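Local coordinates for pyrrolysyl-tRNA synthetase (Desulfitobacterium hafniense, PDB 3DSQ), which probably joins pyrrolysine to its cognate tRNA in an ATP-dependent reaction, as a homodimeric class II aminoacyl-tRNA synthetase, at residues Glu75-Leu80 with Glu171-Asn176; Trp197-Ala202 with Leu253-Glu258. All blocks are in the same frame, centred on the assembly; numbering follows the deposited sequence.

Interaction 1. Residues Glu75-Leu80 with Glu171-Asn176; sequences ELEEKL and EFTMLN
Leu80 and Leu175 meet methyl to methyl, with Leu80 CD1 3.7 Å from Leu175 CD2. The two side chains cross at a slant, so the touch is between single branches and not along their lengths. Leu175 holds CG anti to its backbone N (chi1 153°), and CD2 is the branch presented to the helix. The CA atoms of Leu80 and Leu175 lie 8.6 Å apart, the nearest pair across the contact.

One helical turn earlier the second touch is of another kind. Glu77 sends an extended chain across the gap, and its OE2 stops 3.5 Å from Thr173 CG2. This is a carboxylate oxygen against a methyl group, not a hydrogen bond. Glu77 OE2 is 4.2 Å from Thr173 OG1. That hydroxyl lies beside the backbone N of Thr173 (chi1 -45°) and hydrogen-bonds to Glu258. The methyl is thus the part of Thr173 closest to Glu77.

Thr173 and Leu175 are alternate residues of the strand, so both point to the helix. Glu77 and Leu80 are three residues apart and answer them from one side of the helix. Leu257 touches both Glu77 and Leu80, and its backbone is hydrogen-bonded to that of Thr173. Ile155, on the neighbouring strand 150-159, touches Glu77 and Leu175.

The buried area is small, 134 Å² over both sides. By topology, helix 72-85 probably corresponds to the motif 1 helix of class II synthetases, and strand 171-180 to the second strand of motif 2. The arrangement is a helix laid on the mostly antiparallel sheet of the class II catalytic core.

Interaction 2. Residues Trp197-Ala202 with Leu253-Glu258; sequences WVLEAA and LGFGLE
Val198 presses on one face of the Phe255 ring, joining helix 187-201 to what is probably the class II motif 3 strand. That motif is a strand running straight into a helix, and here the switch comes at Gly256, the N-cap residue of helix 257-265. The tight part is a CH-pi contact. Val198 CG1 stands 3.6 Å from the centroid of the Phe255 ring, 23° off the ring normal. It is displaced toward the rim, and Val198 CG1 comes as near as 3.3 Å to Phe255 CE2. Val198 carries CG1 anti to its backbone N (chi1 174°), which aims this methyl at the ring. Its other methyl, Val198 CG2, is more distant, 3.8 Å from Phe255 CZ. Leu175 and Leu177 of strand 171-180 also touch Val198.

The Leu199 side is looser. Its CD2 reaches only the edge of the ring, near the ring plane, and Leu199 also packs on Phe207. Glu200, next along the helix, is on the exposed side. An alanine in place of Phe255 would probably open a gap beneath Val198 CG1 and leave Leu199 CD2 without its neighbour on the strand.

The helix ends at Ala201. Ala202 keeps its N bonded to Val198 O at 2.8 Å, while its own carbonyl O accepts a hydrogen bond from Arg264 NE.

From the N terminus, past three earlier helices, helix 72-85 is the first element involved. Interaction 1 closes a loop of 90 residues when strand 171-180 arrives beside it. The chain then enters helix 187-201. Interaction 2 opens there, after interaction 1 has closed, so the two loops run in series and neither nest nor cross. The second loop holds strands 208-213, 219-225 and 228-236, and closes as strand 250-256 passes into helix 257-265. Strands 171-180 and 250-256 are neighbours in one sheet, and the backbones of Leu175 and Phe255 are hydrogen-bonded to each other. The two helices also touch, through Leu80 and Val198, so both contacts share one buried layer.

Interaction 1. Residues Glu75-Leu80 with Glu171-Asn176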
ATOM      1  N   GLU B  75      -9.629   0.889  -6.605  1.00 32.89           N
ATOM      2  CA  GLU B  75     -10.833   0.168  -6.997  1.00 34.83           C
ATOM      3  C   GLU B  75     -10.403  -1.172  -7.575  1.00 35.00           C
ATOM      4  O   GLU B  75     -11.016  -2.212  -7.314  1.00 33.87           O
ATOM      5  CB  GLU B  75     -11.600   0.977  -8.045  1.00 36.34           C
ATOM      6  CG  GLU B  75     -12.914   0.357  -8.493  1.00 40.44           C
ATOM      7  CD  GLU B  75     -13.529   1.111  -9.663  1.00 42.91           C
ATOM      8  OE1 GLU B  75     -12.890   1.161 -10.738  1.00 43.78           O
ATOM      9  OE2 GLU B  75     -14.645   1.660  -9.505  1.00 45.08           O
ATOM     10  N   LEU B  76      -9.329  -1.135  -8.357  1.00 35.03           N
ATOM     11  CA  LEU B  76      -8.782  -2.332  -8.980  1.00 34.14           C
ATOM     12  C   LEU B  76      -8.279  -3.267  -7.881  1.00 35.17           C
ATOM     13  O   LEU B  76      -8.530  -4.475  -7.915  1.00 34.15           O
ATOM     14  CB  LEU B  76      -7.618  -1.950  -9.898  1.00 34.40           C
ATOM     15  CG  LEU B  76      -7.245  -2.806 -11.111  1.00 34.75           C
ATOM     16  CD1 LEU B  76      -5.734  -2.858 -11.226  1.00 33.23           C
ATOM     17  CD2 LEU B  76      -7.818  -4.194 -11.006  1.00 35.94           C
ATOM     18  N   GLU B  77      -7.569  -2.698  -6.907  1.00 34.15           N
ATOM     19  CA  GLU B  77      -7.022  -3.478  -5.804  1.00 35.27           C
ATOM     20  C   GLU B  77      -8.081  -4.257  -5.028  1.00 35.96           C
ATOM     21  O   GLU B  77      -7.896  -5.440  -4.726  1.00 32.80           O
ATOM     22  CB  GLU B  77      -6.241  -2.573  -4.844  1.00 34.92           C
ATOM     23  CG  GLU B  77      -4.811  -2.315  -5.277  1.00 36.54           C
ATOM     24  CD  GLU B  77      -4.007  -1.557  -4.233  1.00 40.06           C
ATOM     25  OE1 GLU B  77      -4.325  -1.685  -3.029  1.00 39.51           O
ATOM     26  OE2 GLU B  77      -3.047  -0.848  -4.611  1.00 42.34           O
ATOM     27  N   GLU B  78      -9.188  -3.603  -4.696  1.00 36.39           N
ATOM     28  CA  GLU B  78     -10.232  -4.295  -3.960  1.00 38.88           C
ATOM     29  C   GLU B  78     -10.884  -5.347  -4.857  1.00 37.43           C
ATOM     30  O   GLU B  78     -11.207  -6.446  -4.406  1.00 37.08           O
ATOM     31  CB  GLU B  78     -11.293  -3.311  -3.462  1.00 42.56           C
ATOM     32  CG  GLU B  78     -12.290  -3.962  -2.502  1.00 47.93           C
ATOM     33  CD  GLU B  78     -13.488  -3.087  -2.203  1.00 52.02           C
ATOM     34  OE1 GLU B  78     -13.313  -2.020  -1.580  1.00 54.79           O
ATOM     35  OE2 GLU B  78     -14.611  -3.467  -2.597  1.00 55.47           O
ATOM     36  N   LYS B  79     -11.064  -4.990  -6.123  1.00 37.54           N
ATOM     37  CA  LYS B  79     -11.670  -5.859  -7.131  1.00 39.02           C
ATOM     38  C   LYS B  79     -10.908  -7.169  -7.305  1.00 37.49           C
ATOM     39  O   LYS B  79     -11.500  -8.247  -7.345  1.00 35.30           O
ATOM     40  CB  LYS B  79     -11.720  -5.123  -8.475  1.00 44.08           C
ATOM     41  CG  LYS B  79     -12.232  -5.943  -9.665  1.00 48.93           C
ATOM     42  CD  LYS B  79     -13.732  -6.235  -9.586  1.00 50.62           C
ATOM     43  CE  LYS B  79     -14.181  -7.076 -10.780  1.00 51.92           C
ATOM     44  NZ  LYS B  79     -15.639  -7.399 -10.762  1.00 55.12           N
ATOM     45  N   LEU B  80      -9.588  -7.070  -7.413  1.00 35.88           N
ATOM     46  CA  LEU B  80      -8.752  -8.248  -7.593  1.00 33.49           C
ATOM     47  C   LEU B  80      -8.711  -9.116  -6.339  1.00 33.99           C
ATOM     48  O   LEU B  80      -8.747 -10.340  -6.428  1.00 33.58           O
ATOM     49  CB  LEU B  80      -7.331  -7.831  -7.988  1.00 33.26           C
ATOM     50  CG  LEU B  80      -7.159  -7.049  -9.295  1.00 31.62           C
ATOM     51  CD1 LEU B  80      -5.679  -6.729  -9.511  1.00 31.66           C
ATOM     52  CD2 LEU B  80      -7.692  -7.860 -10.461  1.00 34.72           C
ATOM     53  N   GLU B 171       7.996   3.576  -7.660  1.00 24.79           N
ATOM     54  CA  GLU B 171       7.048   2.919  -6.756  1.00 24.95           C
ATOM     55  C   GLU B 171       5.957   2.300  -7.618  1.00 23.03           C
ATOM     56  O   GLU B 171       5.290   3.005  -8.351  1.00 19.99           O
ATOM     57  CB  GLU B 171       6.379   3.935  -5.818  1.00 27.29           C
ATOM     58  CG  GLU B 171       7.314   4.707  -4.931  1.00 30.09           C
ATOM     59  CD  GLU B 171       6.581   5.534  -3.898  1.00 26.78           C
ATOM     60  OE1 GLU B 171       5.735   4.970  -3.174  1.00 25.82           O
ATOM     61  OE2 GLU B 171       6.863   6.746  -3.802  1.00 27.64           O
ATOM     62  N   PHE B 172       5.775   0.992  -7.528  1.00 22.91           N
ATOM     63  CA  PHE B 172       4.749   0.340  -8.314  1.00 22.40           C
ATOM     64  C   PHE B 172       4.023  -0.713  -7.474  1.00 23.37           C
ATOM     65  O   PHE B 172       4.527  -1.177  -6.445  1.00 22.69           O
ATOM     66  CB  PHE B 172       5.345  -0.239  -9.613  1.00 20.02           C
ATOM     67  CG  PHE B 172       6.518  -1.182  -9.409  1.00 20.26           C
ATOM     68  CD1 PHE B 172       6.317  -2.556  -9.347  1.00 20.07           C
ATOM     69  CD2 PHE B 172       7.824  -0.690  -9.298  1.00 21.08           C
ATOM     70  CE1 PHE B 172       7.390  -3.442  -9.178  1.00 23.51           C
ATOM     71  CE2 PHE B 172       8.917  -1.569  -9.127  1.00 15.95           C
ATOM     72  CZ  PHE B 172       8.705  -2.939  -9.068  1.00 21.01           C
ATOM     73  N   THR B 173       2.814  -1.055  -7.899  1.00 23.16           N
ATOM     74  CA  THR B 173       2.001  -2.016  -7.175  1.00 18.86           C
ATOM     75  C   THR B 173       2.010  -3.342  -7.905  1.00 20.85           C
ATOM     76  O   THR B 173       1.702  -3.414  -9.096  1.00 23.14           O
ATOM     77  CB  THR B 173       0.543  -1.520  -7.048  1.00 20.55           C
ATOM     78  OG1 THR B 173       0.537  -0.133  -6.676  1.00 19.95           O
ATOM     79  CG2 THR B 173      -0.212  -2.326  -5.982  1.00 17.96           C
ATOM     80  N   MET B 174       2.364  -4.392  -7.179  1.00 21.24           N
ATOM     81  CA  MET B 174       2.416  -5.733  -7.726  1.00 24.39           C
ATOM     82  C   MET B 174       1.373  -6.611  -7.073  1.00 23.71           C
ATOM     83  O   MET B 174       1.099  -6.486  -5.877  1.00 21.37           O
ATOM     84  CB  MET B 174       3.783  -6.390  -7.478  1.00 24.12           C
ATOM     85  CG  MET B 174       4.916  -5.857  -8.330  1.00 30.28           C
ATOM     86  SD  MET B 174       4.657  -6.140 -10.091  1.00 32.75           S
ATOM     87  CE  MET B 174       4.206  -4.541 -10.560  1.00 36.43           C
ATOM     88  N   LEU B 175       0.788  -7.476  -7.894  1.00 26.19           N
ATOM     89  CA  LEU B 175      -0.171  -8.469  -7.451  1.00 28.05           C
ATOM     90  C   LEU B 175       0.610  -9.730  -7.776  1.00 27.60           C
ATOM     91  O   LEU B 175       1.092  -9.888  -8.892  1.00 30.01           O
ATOM     92  CB  LEU B 175      -1.456  -8.449  -8.287  1.00 29.14           C
ATOM     93  CG  LEU B 175      -2.204  -9.801  -8.340  1.00 30.47           C
ATOM     94  CD1 LEU B 175      -2.594 -10.248  -6.941  1.00 28.79           C
ATOM     95  CD2 LEU B 175      -3.440  -9.687  -9.230  1.00 32.24           C
ATOM     96  N   ASN B 176       0.774 -10.610  -6.807  1.00 28.76           N
ATOM     97  CA  ASN B 176       1.499 -11.834  -7.079  1.00 31.13           C
ATOM     98  C   ASN B 176       0.705 -12.941  -6.436  1.00 30.21           C
ATOM     99  O   ASN B 176       0.640 -13.012  -5.220  1.00 30.00           O
ATOM    100  CB  ASN B 176       2.905 -11.789  -6.472  1.00 32.04           C
ATOM    101  CG  ASN B 176       3.792 -12.911  -6.977  1.00 36.58           C
ATOM    102  OD1 ASN B 176       3.346 -14.049  -7.147  1.00 36.26           O
ATOM    103  ND2 ASN B 176       5.061 -12.599  -7.208  1.00 37.99           N
TER

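Interaction 2. Residues Trp197-Ala202 with Leu253-Glu258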
ATOM      1  N   TRP B 197      -8.780 -15.491 -14.016  1.00 38.96           N
ATOM      2  CA  TRP B 197      -9.459 -14.947 -12.841  1.00 40.41           C
ATOM      3  C   TRP B 197      -9.113 -13.475 -12.663  1.00 40.08           C
ATOM      4  O   TRP B 197      -9.986 -12.635 -12.440  1.00 39.21           O
ATOM      5  CB  TRP B 197      -9.048 -15.681 -11.560  1.00 42.37           C
ATOM      6  CG  TRP B 197      -9.583 -17.070 -11.412  1.00 46.59           C
ATOM      7  CD1 TRP B 197     -10.846 -17.504 -11.709  1.00 46.42           C
ATOM      8  CD2 TRP B 197      -8.884 -18.204 -10.879  1.00 47.32           C
ATOM      9  NE1 TRP B 197     -10.976 -18.835 -11.393  1.00 46.74           N
ATOM     10  CE2 TRP B 197      -9.788 -19.291 -10.883  1.00 46.88           C
ATOM     11  CE3 TRP B 197      -7.581 -18.406 -10.397  1.00 46.99           C
ATOM     12  CZ2 TRP B 197      -9.432 -20.565 -10.426  1.00 46.30           C
ATOM     13  CZ3 TRP B 197      -7.226 -19.674  -9.943  1.00 47.51           C
ATOM     14  CH2 TRP B 197      -8.152 -20.738  -9.961  1.00 47.68           C
ATOM     15  N   VAL B 198      -7.822 -13.180 -12.757  1.00 39.60           N
ATOM     16  CA  VAL B 198      -7.323 -11.825 -12.593  1.00 39.72           C
ATOM     17  C   VAL B 198      -7.750 -10.877 -13.711  1.00 40.03           C
ATOM     18  O   VAL B 198      -8.323  -9.813 -13.453  1.00 38.22           O
ATOM     19  CB  VAL B 198      -5.779 -11.825 -12.494  1.00 39.00           C
ATOM     20  CG1 VAL B 198      -5.256 -10.396 -12.469  1.00 38.61           C
ATOM     21  CG2 VAL B 198      -5.348 -12.560 -11.231  1.00 36.50           C
ATOM     22  N   LEU B 199      -7.470 -11.264 -14.949  1.00 40.46           N
ATOM     23  CA  LEU B 199      -7.818 -10.426 -16.081  1.00 40.57           C
ATOM     24  C   LEU B 199      -9.322 -10.196 -16.181  1.00 41.43           C
ATOM     25  O   LEU B 199      -9.763  -9.141 -16.640  1.00 40.37           O
ATOM     26  CB  LEU B 199      -7.267 -11.040 -17.364  1.00 41.46           C
ATOM     27  CG  LEU B 199      -5.735 -11.092 -17.365  1.00 41.48           C
ATOM     28  CD1 LEU B 199      -5.241 -11.868 -18.563  1.00 41.82           C
ATOM     29  CD2 LEU B 199      -5.175  -9.676 -17.367  1.00 41.75           C
ATOM     30  N   GLU B 200     -10.113 -11.168 -15.739  1.00 42.40           N
ATOM     31  CA  GLU B 200     -11.559 -11.010 -15.789  1.00 43.94           C
ATOM     32  C   GLU B 200     -11.979  -9.992 -14.741  1.00 42.79           C
ATOM     33  O   GLU B 200     -12.805  -9.115 -15.001  1.00 43.02           O
ATOM     34  CB  GLU B 200     -12.270 -12.338 -15.529  1.00 46.64           C
ATOM     35  CG  GLU B 200     -13.788 -12.214 -15.553  1.00 52.27           C
ATOM     36  CD  GLU B 200     -14.319 -11.663 -16.874  1.00 55.96           C
ATOM     37  OE1 GLU B 200     -15.492 -11.231 -16.911  1.00 58.52           O
ATOM     38  OE2 GLU B 200     -13.573 -11.664 -17.878  1.00 57.94           O
ATOM     39  N   ALA B 201     -11.405 -10.105 -13.551  1.00 40.30           N
ATOM     40  CA  ALA B 201     -11.727  -9.170 -12.489  1.00 38.63           C
ATOM     41  C   ALA B 201     -11.228  -7.773 -12.857  1.00 37.71           C
ATOM     42  O   ALA B 201     -11.801  -6.775 -12.426  1.00 38.62           O
ATOM     43  CB  ALA B 201     -11.106  -9.628 -11.176  1.00 36.47           C
ATOM     44  N   ALA B 202     -10.167  -7.707 -13.659  1.00 37.50           N
ATOM     45  CA  ALA B 202      -9.590  -6.426 -14.076  1.00 39.04           C
ATOM     46  C   ALA B 202     -10.262  -5.818 -15.306  1.00 41.16           C
ATOM     47  O   ALA B 202      -9.777  -4.830 -15.862  1.00 42.26           O
ATOM     48  CB  ALA B 202      -8.096  -6.586 -14.341  1.00 35.75           C
ATOM     49  N   LEU B 253       2.042 -16.081 -10.483  1.00 30.51           N
ATOM     50  CA  LEU B 253       1.835 -15.124 -11.551  1.00 30.30           C
ATOM     51  C   LEU B 253       1.896 -13.734 -10.939  1.00 29.01           C
ATOM     52  O   LEU B 253       1.284 -13.485  -9.900  1.00 28.07           O
ATOM     53  CB  LEU B 253       0.465 -15.369 -12.196  1.00 30.61           C
ATOM     54  CG  LEU B 253       0.110 -14.698 -13.523  1.00 34.70           C
ATOM     55  CD1 LEU B 253       1.080 -15.119 -14.612  1.00 35.73           C
ATOM     56  CD2 LEU B 253      -1.322 -15.095 -13.912  1.00 36.10           C
ATOM     57  N   GLY B 254       2.647 -12.839 -11.577  1.00 29.05           N
ATOM     58  CA  GLY B 254       2.753 -11.483 -11.075  1.00 28.88           C
ATOM     59  C   GLY B 254       2.305 -10.420 -12.061  1.00 28.54           C
ATOM     60  O   GLY B 254       2.644 -10.479 -13.238  1.00 30.17           O
ATOM     61  N   PHE B 255       1.554  -9.436 -11.569  1.00 29.59           N
ATOM     62  CA  PHE B 255       1.053  -8.345 -12.403  1.00 29.24           C
ATOM     63  C   PHE B 255       1.473  -6.960 -11.899  1.00 28.89           C
ATOM     64  O   PHE B 255       1.620  -6.735 -10.699  1.00 27.87           O
ATOM     65  CB  PHE B 255      -0.486  -8.331 -12.447  1.00 31.18           C
ATOM     66  CG  PHE B 255      -1.123  -9.617 -12.911  1.00 33.85           C
ATOM     67  CD1 PHE B 255      -1.014 -10.786 -12.162  1.00 34.55           C
ATOM     68  CD2 PHE B 255      -1.912  -9.633 -14.064  1.00 36.79           C
ATOM     69  CE1 PHE B 255      -1.691 -11.951 -12.545  1.00 36.02           C
ATOM     70  CE2 PHE B 255      -2.592 -10.795 -14.455  1.00 37.52           C
ATOM     71  CZ  PHE B 255      -2.479 -11.953 -13.689  1.00 36.32           C
ATOM     72  N   GLY B 256       1.648  -6.033 -12.834  1.00 27.71           N
ATOM     73  CA  GLY B 256       1.940  -4.654 -12.482  1.00 27.10           C
ATOM     74  C   GLY B 256       0.578  -3.988 -12.639  1.00 25.54           C
ATOM     75  O   GLY B 256       0.083  -3.901 -13.746  1.00 25.05           O
ATOM     76  N   LEU B 257      -0.041  -3.542 -11.548  1.00 25.58           N
ATOM     77  CA  LEU B 257      -1.377  -2.951 -11.643  1.00 27.24           C
ATOM     78  C   LEU B 257      -1.478  -1.619 -12.385  1.00 27.14           C
ATOM     79  O   LEU B 257      -2.451  -1.397 -13.118  1.00 25.45           O
ATOM     80  CB  LEU B 257      -2.009  -2.820 -10.247  1.00 24.28           C
ATOM     81  CG  LEU B 257      -2.162  -4.138  -9.482  1.00 27.21           C
ATOM     82  CD1 LEU B 257      -3.054  -3.922  -8.276  1.00 25.70           C
ATOM     83  CD2 LEU B 257      -2.756  -5.222 -10.393  1.00 26.40           C
ATOM     84  N   GLU B 258      -0.502  -0.730 -12.199  1.00 24.63           N
ATOM     85  CA  GLU B 258      -0.546   0.548 -12.904  1.00 25.61           C
ATOM     86  C   GLU B 258      -0.445   0.266 -14.394  1.00 27.70           C
ATOM     87  O   GLU B 258      -1.137   0.886 -15.205  1.00 27.04           O
ATOM     88  CB  GLU B 258       0.601   1.488 -12.484  1.00 24.87           C
ATOM     89  CG  GLU B 258       0.544   2.006 -11.040  1.00 21.93           C
ATOM     90  CD  GLU B 258       1.093   1.008 -10.040  1.00 19.54           C
ATOM     91  OE1 GLU B 258       1.602  -0.043 -10.480  1.00 18.63           O
ATOM     92  OE2 GLU B 258       1.026   1.272  -8.818  1.00 22.71           O
TER